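Local coordinates for protein 4,5-DOPA dioxygenase extradiol (Escherichia coli, PDB 2PW6) that cleaves the aromatic ring of L-DOPA between carbons 4 and 5 in vitro, a metal-dependent extradiol dioxygenase whose physiological substrate is unknown, at residues 173-185 against 257-269. Numbering follows the deposited sequence.
With ZN (zinc ion), chain D.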
loop_
_atom_site.group_PDB
_atom_site.type_symbol
_atom_site.label_atom_id
_atom_site.label_comp_id
_atom_site.label_asym_id
_atom_site.label_seq_id
_atom_site.Cartn_x
_atom_site.Cartn_y
_atom_site.Cartn_z
ATOM N N GLY A 173 5.623 1.725 12.635
ATOM C CA GLY A 173 5.797 2.928 11.815
ATOM C C GLY A 173 7.278 3.169 11.628
ATOM O O GLY A 173 8.000 2.228 11.332
ATOM N N ASN A 174 7.727 4.416 11.846
ATOM C CA ASN A 174 9.123 4.856 11.519
ATOM C C ASN A 174 9.315 6.241 12.100
ATOM O O ASN A 174 8.621 7.201 11.685
ATOM C CB ASN A 174 9.411 4.939 9.986
ATOM C CG ASN A 174 9.443 3.573 9.269
ATOM O OD1 ASN A 174 8.608 3.313 8.370
ATOM N ND2 ASN A 174 10.447 2.731 9.588
ATOM N N VAL A 175 10.222 6.363 13.069
ATOM C CA VAL A 175 10.487 7.639 13.713
ATOM C C VAL A 175 11.177 8.686 12.779
ATOM O O VAL A 175 11.108 9.918 13.049
ATOM C CB VAL A 175 11.268 7.461 15.031
ATOM C CG1 VAL A 175 10.573 6.432 15.914
ATOM C CG2 VAL A 175 12.750 7.064 14.764
ATOM N N VAL A 176 11.772 8.213 11.679
ATOM C CA VAL A 176 12.190 9.094 10.564
ATOM C C VAL A 176 11.589 8.614 9.266
ATOM O O VAL A 176 11.801 7.454 8.850
ATOM C CB VAL A 176 13.778 9.212 10.346
ATOM C CG1 VAL A 176 14.087 10.220 9.231
ATOM C CG2 VAL A 176 14.508 9.577 11.633
ATOM N N HIS A 177 10.864 9.508 8.592
ATOM C CA HIS A 177 10.076 9.043 7.484
ATOM C C HIS A 177 9.732 10.139 6.510
ATOM O O HIS A 177 8.627 10.706 6.545
ATOM C CB HIS A 177 8.786 8.323 7.987
ATOM C CG HIS A 177 7.989 7.694 6.884
ATOM N ND1 HIS A 177 7.217 8.439 6.003
ATOM C CD2 HIS A 177 7.900 6.400 6.482
ATOM C CE1 HIS A 177 6.628 7.604 5.156
ATOM N NE2 HIS A 177 7.041 6.369 5.412
ATOM N N ASN A 178 10.661 10.396 5.604
ATOM C CA ASN A 178 10.483 11.404 4.575
ATOM C C ASN A 178 10.880 10.715 3.299
ATOM O O ASN A 178 12.058 10.438 3.104
ATOM C CB ASN A 178 11.345 12.649 4.852
ATOM C CG ASN A 178 10.984 13.834 3.937
ATOM O OD1 ASN A 178 10.631 13.634 2.793
ATOM N ND2 ASN A 178 11.033 15.060 4.470
ATOM N N LEU A 179 9.884 10.362 2.474
ATOM C CA LEU A 179 10.121 9.572 1.244
ATOM C C LEU A 179 10.601 10.432 0.078
ATOM O O LEU A 179 11.047 9.926 -0.942
ATOM C CB LEU A 179 8.881 8.728 0.866
ATOM C CG LEU A 179 8.499 7.694 1.962
ATOM C CD1 LEU A 179 7.433 6.774 1.507
ATOM C CD2 LEU A 179 9.690 6.879 2.396
ATOM N N ARG A 180 10.512 11.743 0.252
ATOM C CA ARG A 180 11.146 12.674 -0.667
ATOM C C ARG A 180 12.669 12.721 -0.537
ATOM O O ARG A 180 13.322 13.258 -1.416
ATOM C CB ARG A 180 10.637 14.072 -0.422
ATOM C CG ARG A 180 9.183 14.254 -0.606
ATOM C CD ARG A 180 8.885 15.512 0.134
ATOM N NE ARG A 180 7.479 15.801 0.164
ATOM C CZ ARG A 180 6.891 16.530 1.100
ATOM N NH1 ARG A 180 7.596 17.058 2.112
ATOM N NH2 ARG A 180 5.581 16.721 1.007
ATOM N N THR A 181 13.222 12.223 0.576
ATOM C CA THR A 181 14.672 12.190 0.756
ATOM C C THR A 181 15.237 10.794 0.666
ATOM O O THR A 181 16.440 10.606 0.841
ATOM C CB THR A 181 15.113 12.744 2.112
ATOM O OG1 THR A 181 14.647 11.876 3.148
ATOM C CG2 THR A 181 14.599 14.165 2.333
ATOM N N VAL A 182 14.381 9.800 0.433
ATOM C CA VAL A 182 14.834 8.411 0.479
ATOM C C VAL A 182 15.692 8.114 -0.749
ATOM O O VAL A 182 15.330 8.479 -1.866
ATOM C CB VAL A 182 13.651 7.405 0.694
ATOM C CG1 VAL A 182 14.021 6.024 0.271
ATOM C CG2 VAL A 182 13.264 7.382 2.174
ATOM N N LYS A 183 16.852 7.501 -0.526
ATOM C CA LYS A 183 17.723 7.119 -1.634
ATOM C C LYS A 183 17.619 5.624 -1.891
ATOM O O LYS A 183 18.322 4.814 -1.281
ATOM C CB LYS A 183 19.171 7.654 -1.514
ATOM C CG LYS A 183 19.891 7.410 -0.217
ATOM C CD LYS A 183 21.131 8.304 -0.135
ATOM C CE LYS A 183 22.063 7.909 1.011
ATOM N NZ LYS A 183 23.168 8.911 1.148
ATOM N N TRP A 184 16.711 5.307 -2.819
ATOM C CA TRP A 184 16.267 3.949 -3.111
ATOM C C TRP A 184 17.387 3.049 -3.646
ATOM O O TRP A 184 17.340 1.837 -3.416
ATOM C CB TRP A 184 15.065 3.949 -4.073
ATOM C CG TRP A 184 13.907 4.865 -3.688
ATOM C CD1 TRP A 184 13.653 6.120 -4.186
ATOM C CD2 TRP A 184 12.845 4.588 -2.757
ATOM N NE1 TRP A 184 12.509 6.642 -3.618
ATOM C CE2 TRP A 184 11.993 5.728 -2.739
ATOM C CE3 TRP A 184 12.526 3.492 -1.935
ATOM C CZ2 TRP A 184 10.847 5.802 -1.926
ATOM C CZ3 TRP A 184 11.393 3.564 -1.130
ATOM C CH2 TRP A 184 10.565 4.716 -1.135
ATOM N N HIS A 185 18.381 3.641 -4.330
ATOM C CA HIS A 185 19.575 2.925 -4.830
ATOM C C HIS A 185 20.943 3.348 -4.231
ATOM O O HIS A 185 21.637 2.520 -3.612
ATOM C CB HIS A 185 19.639 2.976 -6.360
ATOM C CG HIS A 185 19.486 1.639 -7.026
ATOM N ND1 HIS A 185 18.440 1.343 -7.875
ATOM C CD2 HIS A 185 20.261 0.523 -6.978
ATOM C CE1 HIS A 185 18.576 0.107 -8.322
ATOM N NE2 HIS A 185 19.669 -0.414 -7.788
ATOM N N GLY A 257 18.589 1.040 13.126
ATOM C CA GLY A 257 19.039 1.146 11.761
ATOM C C GLY A 257 18.464 2.327 11.037
ATOM O O GLY A 257 17.378 2.730 11.302
ATOM N N ILE A 258 19.215 2.896 10.130
ATOM C CA ILE A 258 18.666 3.862 9.243
ATOM C C ILE A 258 19.000 3.428 7.880
ATOM O O ILE A 258 20.139 3.390 7.514
ATOM C CB ILE A 258 19.258 5.220 9.448
ATOM C CG1 ILE A 258 19.074 5.661 10.878
ATOM C CG2 ILE A 258 18.590 6.196 8.556
ATOM C CD1 ILE A 258 19.346 7.054 11.094
ATOM N N GLU A 259 17.989 3.079 7.127
ATOM C CA GLU A 259 18.150 2.621 5.750
ATOM C C GLU A 259 17.844 3.714 4.727
ATOM O O GLU A 259 17.060 4.618 4.982
ATOM C CB GLU A 259 17.251 1.408 5.470
ATOM C CG GLU A 259 17.542 0.219 6.321
ATOM C CD GLU A 259 18.880 -0.397 6.001
ATOM O OE1 GLU A 259 19.263 -0.450 4.814
ATOM O OE2 GLU A 259 19.552 -0.843 6.945
HETATM N N MSE A 260 18.461 3.592 3.560
HETATM C CA MSE A 260 18.272 4.514 2.439
HETATM C C MSE A 260 18.371 5.990 2.808
HETATM O O MSE A 260 17.639 6.813 2.263
HETATM C CB MSE A 260 16.962 4.209 1.730
HETATM C CG MSE A 260 16.919 2.784 1.174
HETATM SE SE MSE A 260 15.172 2.294 0.453
HETATM C CE MSE A 260 14.234 2.030 2.136
ATOM N N GLY A 261 19.272 6.299 3.746
ATOM C CA GLY A 261 19.536 7.657 4.180
ATOM C C GLY A 261 18.571 8.231 5.205
ATOM O O GLY A 261 18.997 8.915 6.132
ATOM N N SER A 262 17.271 7.988 5.051
ATOM C CA SER A 262 16.337 8.547 6.042
ATOM C C SER A 262 15.222 7.631 6.582
ATOM O O SER A 262 14.470 8.058 7.431
ATOM C CB SER A 262 15.747 9.879 5.557
ATOM O OG SER A 262 15.182 9.679 4.297
ATOM N N LEU A 263 15.115 6.392 6.123
ATOM C CA LEU A 263 14.147 5.475 6.727
ATOM C C LEU A 263 14.653 4.913 8.055
ATOM O O LEU A 263 15.425 3.956 8.069
ATOM C CB LEU A 263 13.780 4.356 5.755
ATOM C CG LEU A 263 12.516 3.529 6.036
ATOM C CD1 LEU A 263 11.209 4.394 6.132
ATOM C CD2 LEU A 263 12.374 2.538 4.936
ATOM N N SER A 264 14.215 5.485 9.177
ATOM C CA SER A 264 14.646 4.915 10.464
ATOM C C SER A 264 13.921 3.620 10.899
ATOM O O SER A 264 12.690 3.492 10.808
ATOM C CB SER A 264 14.683 5.925 11.594
ATOM O OG SER A 264 15.126 5.263 12.771
HETATM N N MSE A 265 14.733 2.666 11.349
HETATM C CA MSE A 265 14.284 1.300 11.598
HETATM C C MSE A 265 14.313 1.028 13.089
HETATM O O MSE A 265 14.181 -0.116 13.533
HETATM C CB MSE A 265 15.156 0.279 10.845
HETATM C CG MSE A 265 15.001 0.195 9.329
HETATM SE SE MSE A 265 13.181 0.060 8.545
HETATM C CE MSE A 265 13.438 -1.373 7.272
ATOM N N LEU A 266 14.492 2.092 13.859
ATOM C CA LEU A 266 14.451 2.041 15.295
ATOM C C LEU A 266 13.194 1.354 15.862
ATOM O O LEU A 266 12.081 1.911 15.796
ATOM C CB LEU A 266 14.549 3.452 15.859
ATOM C CG LEU A 266 14.553 3.542 17.382
ATOM C CD1 LEU A 266 15.765 2.815 17.984
ATOM C CD2 LEU A 266 14.584 4.959 17.766
ATOM N N SER A 267 13.409 0.160 16.422
ATOM C CA SER A 267 12.415 -0.584 17.187
ATOM C C SER A 267 12.575 -0.444 18.710
ATOM O O SER A 267 13.690 -0.285 19.223
ATOM C CB SER A 267 12.454 -2.026 16.757
ATOM O OG SER A 267 12.247 -2.076 15.351
ATOM N N VAL A 268 11.451 -0.479 19.433
ATOM C CA VAL A 268 11.441 -0.226 20.873
ATOM C C VAL A 268 10.598 -1.285 21.601
ATOM O O VAL A 268 9.468 -1.571 21.205
ATOM C CB VAL A 268 10.951 1.216 21.198
ATOM C CG1 VAL A 268 10.862 1.471 22.727
ATOM C CG2 VAL A 268 11.840 2.259 20.503
ATOM N N GLN A 269 11.169 -1.890 22.641
ATOM C CA GLN A 269 10.434 -2.854 23.468
ATOM C C GLN A 269 10.191 -2.251 24.850
ATOM O O GLN A 269 11.107 -1.743 25.490
ATOM C CB GLN A 269 11.149 -4.213 23.559
ATOM C CG GLN A 269 10.321 -5.267 24.323
ATOM C CD GLN A 269 10.971 -6.652 24.417
ATOM O OE1 GLN A 269 11.473 -7.206 23.422
ATOM N NE2 GLN A 269 10.927 -7.232 25.618
HETATM ZN ZN ZN D . 6.494 10.344 5.799
HETATM O O HOH W 1 11.362 3.649 13.577
#
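Asn-174 ND2 gives a hydrogen bond of 2.7 Å to Ser-264 O, while the same amide nitrogen also bonds His-22 O; an amide NH2 suits this place because it has two hydrogens to give. One water bridges the two segments, accepting from Val-175 N and donating to Ser-264 O and Leu-266 O. The same Ser-264 uses its N to bond Val-176 O (3.1 Å), and Ser-264 CB packs 3.6 Å from Val-176 CB. With OG anti to the backbone nitrogen (chi1 -179°), Ser-264 turns its hydroxyl to Asn-198 of helix 192-202. At the far end Lys-183 N points almost straight at Met-260 O (3.0 Å, 177°), and Thr-181 OG1 and Ser-262 OG share a 2.5 Å hydrogen bond. In Met-260, present as selenomethionine, chi1 of -60° followed by an extended chi2 carries SE obliquely to Trp-184 CE3 at 3.8 Å, a Met-aromatic contact, while Val-182 CG1 lies over the indole centre. Behind these bonds, a classic beta bulge sets Ser-262 and Leu-263 against Glu-259 in the hairpin of strands 258-259 and 263-264. Between the two gripped ends, His-177 binds a zinc ion through ND1 (2.0 Å) and its carbonyl O, distinct from the zinc of His-22, His-57 and His-234; its ring stacks on His-234 and its NE2 bonds Asp-86 of the second subunit. Hydrogen bonds between neutral groups thus tie the loop on both sides of His-177, consistent with their positioning this histidine.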